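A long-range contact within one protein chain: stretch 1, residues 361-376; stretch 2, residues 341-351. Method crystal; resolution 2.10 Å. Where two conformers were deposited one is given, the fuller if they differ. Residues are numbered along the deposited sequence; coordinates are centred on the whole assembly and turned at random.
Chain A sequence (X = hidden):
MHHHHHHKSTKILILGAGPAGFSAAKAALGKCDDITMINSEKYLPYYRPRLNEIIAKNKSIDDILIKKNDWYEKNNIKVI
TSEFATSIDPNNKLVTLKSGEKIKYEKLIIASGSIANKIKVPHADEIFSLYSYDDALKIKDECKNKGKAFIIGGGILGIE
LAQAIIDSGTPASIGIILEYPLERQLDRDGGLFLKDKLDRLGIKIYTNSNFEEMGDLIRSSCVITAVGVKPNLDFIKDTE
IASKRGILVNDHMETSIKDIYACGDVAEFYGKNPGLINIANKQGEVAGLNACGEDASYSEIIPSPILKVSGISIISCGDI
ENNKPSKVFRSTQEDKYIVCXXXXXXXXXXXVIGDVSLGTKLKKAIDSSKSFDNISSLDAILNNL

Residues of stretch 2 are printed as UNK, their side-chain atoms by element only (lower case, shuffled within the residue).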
# COMPACT_ATOMS: atom_id res chain seq x y z
N LYS A 361 -5.58 22.07 2.60
CA LYS A 361 -5.25 23.41 2.10
C LYS A 361 -3.76 23.50 1.79
O LYS A 361 -3.38 24.01 0.75
CB LYS A 361 -5.62 24.49 3.12
CG LYS A 361 -7.11 24.75 3.24
CD LYS A 361 -7.35 25.78 4.33
CE LYS A 361 -8.82 26.09 4.50
NZ LYS A 361 -9.56 24.99 5.21
N LEU A 362 -2.93 23.01 2.72
CA LEU A 362 -1.48 22.99 2.53
C LEU A 362 -1.09 22.11 1.34
O LEU A 362 -0.25 22.49 0.53
CB LEU A 362 -0.77 22.52 3.80
CG LEU A 362 -0.79 23.50 4.99
CD1 LEU A 362 -0.40 22.78 6.25
CD2 LEU A 362 0.12 24.71 4.75
N LYS A 363 -1.75 20.96 1.22
CA LYS A 363 -1.60 20.04 0.09
C LYS A 363 -1.84 20.76 -1.24
O LYS A 363 -1.00 20.68 -2.15
CB LYS A 363 -2.61 18.90 0.22
CG LYS A 363 -2.26 17.61 -0.52
CD LYS A 363 -3.49 16.91 -1.15
CE LYS A 363 -4.69 16.76 -0.20
NZ LYS A 363 -5.93 16.31 -0.93
N LYS A 364 -2.97 21.46 -1.33
CA LYS A 364 -3.34 22.21 -2.53
C LYS A 364 -2.30 23.27 -2.87
O LYS A 364 -1.87 23.38 -4.01
CB LYS A 364 -4.73 22.84 -2.37
CG LYS A 364 -5.90 21.89 -2.68
CD LYS A 364 -7.25 22.55 -2.39
CE LYS A 364 -8.40 21.88 -3.14
NZ LYS A 364 -8.67 20.48 -2.68
N ALA A 365 -1.90 24.05 -1.86
CA ALA A 365 -0.85 25.05 -1.99
C ALA A 365 0.46 24.47 -2.53
O ALA A 365 1.06 25.04 -3.44
CB ALA A 365 -0.61 25.75 -0.66
N ILE A 366 0.90 23.36 -1.94
CA ILE A 366 2.09 22.63 -2.42
C ILE A 366 1.90 22.17 -3.87
O ILE A 366 2.71 22.48 -4.74
CB ILE A 366 2.42 21.43 -1.51
CG1 ILE A 366 2.91 21.92 -0.15
CG2 ILE A 366 3.48 20.53 -2.16
CD1 ILE A 366 2.78 20.91 0.96
N ASP A 367 0.81 21.43 -4.11
CA ASP A 367 0.52 20.84 -5.42
C ASP A 367 0.38 21.88 -6.52
O ASP A 367 0.93 21.71 -7.61
CB ASP A 367 -0.74 19.97 -5.37
CG ASP A 367 -0.50 18.62 -4.71
OD1 ASP A 367 0.64 18.32 -4.29
OD2 ASP A 367 -1.47 17.83 -4.61
N SER A 368 -0.34 22.97 -6.23
CA SER A 368 -0.53 24.07 -7.19
C SER A 368 0.68 25.00 -7.24
O SER A 368 0.73 25.92 -8.06
CB SER A 368 -1.79 24.86 -6.87
OG SER A 368 -1.67 25.52 -5.61
N SER A 369 1.65 24.76 -6.35
CA SER A 369 2.91 25.52 -6.29
C SER A 369 2.66 27.01 -6.08
O SER A 369 3.20 27.86 -6.80
CB SER A 369 3.78 25.24 -7.52
OG SER A 369 5.00 25.95 -7.47
N LYS A 370 1.83 27.31 -5.09
CA LYS A 370 1.46 28.68 -4.75
C LYS A 370 2.64 29.44 -4.15
O LYS A 370 3.30 28.96 -3.23
CB LYS A 370 0.29 28.68 -3.76
CG LYS A 370 -0.41 30.02 -3.63
CD LYS A 370 -1.49 29.98 -2.57
CE LYS A 370 -2.56 31.03 -2.85
NZ LYS A 370 -3.79 30.70 -2.11
N SER A 371 2.89 30.62 -4.69
CA SER A 371 3.92 31.50 -4.16
C SER A 371 3.33 32.41 -3.09
O SER A 371 2.19 32.87 -3.22
CB SER A 371 4.56 32.31 -5.27
OG SER A 371 3.55 32.83 -6.12
N PHE A 372 4.11 32.67 -2.05
CA PHE A 372 3.67 33.46 -0.91
C PHE A 372 4.58 34.68 -0.80
O PHE A 372 5.76 34.55 -0.46
CB PHE A 372 3.73 32.63 0.39
CG PHE A 372 2.75 31.49 0.42
CD1 PHE A 372 3.04 30.29 -0.23
CD2 PHE A 372 1.54 31.62 1.11
CE1 PHE A 372 2.13 29.24 -0.22
CE2 PHE A 372 0.63 30.57 1.14
CZ PHE A 372 0.92 29.38 0.48
N ASP A 373 4.03 35.85 -1.10
CA ASP A 373 4.79 37.09 -1.05
C ASP A 373 5.08 37.56 0.39
O ASP A 373 5.89 38.46 0.60
CB ASP A 373 4.13 38.20 -1.88
CG ASP A 373 2.68 38.45 -1.50
OD1 ASP A 373 2.37 38.54 -0.29
OD2 ASP A 373 1.85 38.58 -2.42
N ASN A 374 4.41 36.96 1.36
CA ASN A 374 4.68 37.22 2.76
C ASN A 374 5.00 35.93 3.51
O ASN A 374 4.14 35.08 3.70
CB ASN A 374 3.48 37.94 3.40
CG ASN A 374 3.84 38.63 4.71
OD1 ASN A 374 3.35 39.73 4.99
ND2 ASN A 374 4.70 38.01 5.50
N ILE A 375 6.26 35.78 3.92
CA ILE A 375 6.67 34.58 4.65
C ILE A 375 7.21 34.92 6.04
O ILE A 375 7.93 34.13 6.64
CB ILE A 375 7.67 33.72 3.82
CG1 ILE A 375 8.93 34.51 3.47
CG2 ILE A 375 6.98 33.17 2.57
CD1 ILE A 375 10.13 33.66 3.03
N SER A 376 6.82 36.09 6.56
CA SER A 376 7.31 36.60 7.85
C SER A 376 6.76 35.83 9.05
O SER A 376 7.34 35.89 10.14
CB SER A 376 6.99 38.09 8.00
OG SER A 376 5.59 38.33 7.97
N UNK A 341 7.16 23.42 5.58
CA UNK A 341 8.54 23.60 5.12
C UNK A 341 8.59 24.38 3.81
O UNK A 341 7.92 24.02 2.84
c UNK A 341 9.27 21.45 6.29
s UNK A 341 10.08 19.84 6.17
c UNK A 341 10.12 19.37 7.90
c UNK A 341 9.25 22.25 4.99
N UNK A 342 9.38 25.45 3.80
CA UNK A 342 9.43 26.34 2.65
C UNK A 342 10.67 26.15 1.80
O UNK A 342 11.76 25.86 2.31
c UNK A 342 8.02 29.90 3.28
c UNK A 342 9.35 27.81 3.10
c UNK A 342 7.95 28.39 3.24
c UNK A 342 7.24 27.85 4.48
N UNK A 343 10.49 26.31 0.50
CA UNK A 343 11.60 26.44 -0.43
C UNK A 343 11.42 27.78 -1.11
O UNK A 343 10.65 27.91 -2.06
c UNK A 343 13.63 22.98 -0.71
n UNK A 343 13.61 21.50 -0.67
c UNK A 343 13.29 23.53 -2.10
c UNK A 343 11.62 25.29 -1.43
c UNK A 343 12.98 25.02 -2.05
N UNK A 344 12.13 28.79 -0.59
CA UNK A 344 12.01 30.18 -1.02
C UNK A 344 10.66 30.76 -0.56
O UNK A 344 10.43 30.90 0.64
o UNK A 344 14.98 31.86 -3.39
c UNK A 344 14.65 30.91 -2.64
o UNK A 344 15.20 30.69 -1.54
c UNK A 344 13.55 29.97 -3.10
c UNK A 344 12.18 30.34 -2.54
N UNK A 345 9.80 31.07 -1.53
CA UNK A 345 8.47 31.59 -1.21
C UNK A 345 7.37 30.59 -1.54
O UNK A 345 6.20 30.95 -1.72
o UNK A 345 10.42 33.86 -1.39
c UNK A 345 8.26 32.95 -1.87
n UNK A 345 8.64 35.08 -0.78
c UNK A 345 9.20 34.01 -1.33
N UNK A 346 7.75 29.32 -1.60
CA UNK A 346 6.84 28.23 -1.91
C UNK A 346 6.82 27.23 -0.76
O UNK A 346 7.82 27.05 -0.08
c UNK A 346 7.25 27.54 -3.21
n UNK A 346 6.61 28.15 -8.11
c UNK A 346 7.26 27.81 -5.72
c UNK A 346 7.38 28.51 -4.39
c UNK A 346 6.95 28.81 -6.82
N UNK A 347 5.66 26.61 -0.52
CA UNK A 347 5.61 25.51 0.42
C UNK A 347 6.03 24.24 -0.33
O UNK A 347 5.40 23.86 -1.32
c UNK A 347 4.22 24.19 2.06
c UNK A 347 4.21 25.33 1.05
c UNK A 347 3.74 26.63 1.71
c UNK A 347 2.31 26.59 2.21
N UNK A 348 7.13 23.64 0.13
CA UNK A 348 7.69 22.44 -0.50
C UNK A 348 7.19 21.16 0.16
O UNK A 348 7.04 20.14 -0.50
o UNK A 348 9.70 21.25 -2.41
c UNK A 348 9.89 21.34 -1.19
c UNK A 348 9.23 22.48 -0.42
o UNK A 348 10.60 20.53 -0.56
N UNK A 349 6.94 21.23 1.46
CA UNK A 349 6.48 20.06 2.21
C UNK A 349 5.74 20.49 3.46
O UNK A 349 6.03 21.53 4.05
c UNK A 349 7.65 19.16 2.57
N UNK A 350 4.77 19.67 3.85
CA UNK A 350 3.96 19.94 5.03
C UNK A 350 3.32 18.67 5.54
O UNK A 350 3.00 17.77 4.75
c UNK A 350 2.90 20.97 4.72
N UNK A 351 3.12 18.62 6.85
CA UNK A 351 2.31 17.57 7.46
C UNK A 351 1.45 18.16 8.56
O UNK A 351 1.86 19.09 9.26
c UNK A 351 3.21 16.43 8.00
O HOH W 1 3.25 26.42 -2.39

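Position 341 carries two carbons, a sulfur and a terminal carbon in an unbranched chain that touches nothing on stretch 1, a make-up that only methionine has. Met341 lies out of reach of stretch 1, its flexible thioether buried elsewhere in the structure. At 342 four carbons fork at the second, CB points toward stretch 1, and an end carbon packs against Ile375; this is leucine. Leu342 CD2 lies 3.5 Å from Ile375 CG2, a purely apolar contact.

Position 343 has four carbons in a row ending in nitrogen, out of reach of stretch 1: lysine. A long charged chain suits this exposed place, and Lys343 NZ can reach a carboxylate at position 348. Position 344 has three carbons, the third bearing two oxygens, and its side chain makes no close contact across; hence glutamate. Its charge is in keeping with an exposed turn, and the backbone O of Glu344 lies 3.7 Å from Ile375 CD1.

Position 345 shows two carbons, the second carrying one oxygen and one nitrogen, with the nitrogen close to the backbone O of Phe372, so it is asparagine. Its amide suits the place because it can donate: Asn345 ND2 gives a hydrogen bond to Phe372 O (2.9 Å), while Phe372 N donates to Asn345 O (2.7 Å). One residue thus satisfies both backbone polar groups of Phe372.

Position 346 again has four carbons ending in nitrogen, which reaches the hydroxyl of Ser369. This lysine closes the type II' turn begun at Lys343, and its extended chain carries Lys346 NZ to Ser369 OG, a hydrogen bond of 2.8 Å just beyond the helix.

At 347 four carbons fork at the first, one arm two carbons long, and touch Leu362, Ile366 and Phe372: isoleucine. Pointing toward stretch 1, Ile347 CD1 meets Leu362 CD2 (3.8 Å) and Phe372 CZ (3.6 Å), while Ile347 CG2 packs on Ile366 CG1 (3.4 Å). Branching at CB lets the two arms address different neighbours.

Position 348 has two carbons, the second with two oxygens, and points away: aspartate. Asp348 OD2 forms a salt bridge with Lys343 NZ (3.2 Å) across the hairpin. Positions 349, 350 and 351 each have one side-chain carbon; that of 350 touches Leu362 and Ile366, and the others point away. All are alanine. Ala349 and Ala351 are buried, where a methyl leaves no polar group unpaired. Ala350 CB lies 3.8 Å from Ile366 CD1 and 4.1 Å from Leu362 CD1, a small methyl beneath two larger side chains.

The contact therefore combines an apolar centre, where the helix packs obliquely on the strand around Ile347, with polar ties beyond the helix end. There the Schellman motif turns the chain back beside the hairpin. Water 1 joins the two parts, accepting from Ile347 N (3.1 Å) and donating to Ala365 O (2.8 Å) and Lys370 O (2.7 Å).

Stretch 2 341-351: MLKENKIDAAA
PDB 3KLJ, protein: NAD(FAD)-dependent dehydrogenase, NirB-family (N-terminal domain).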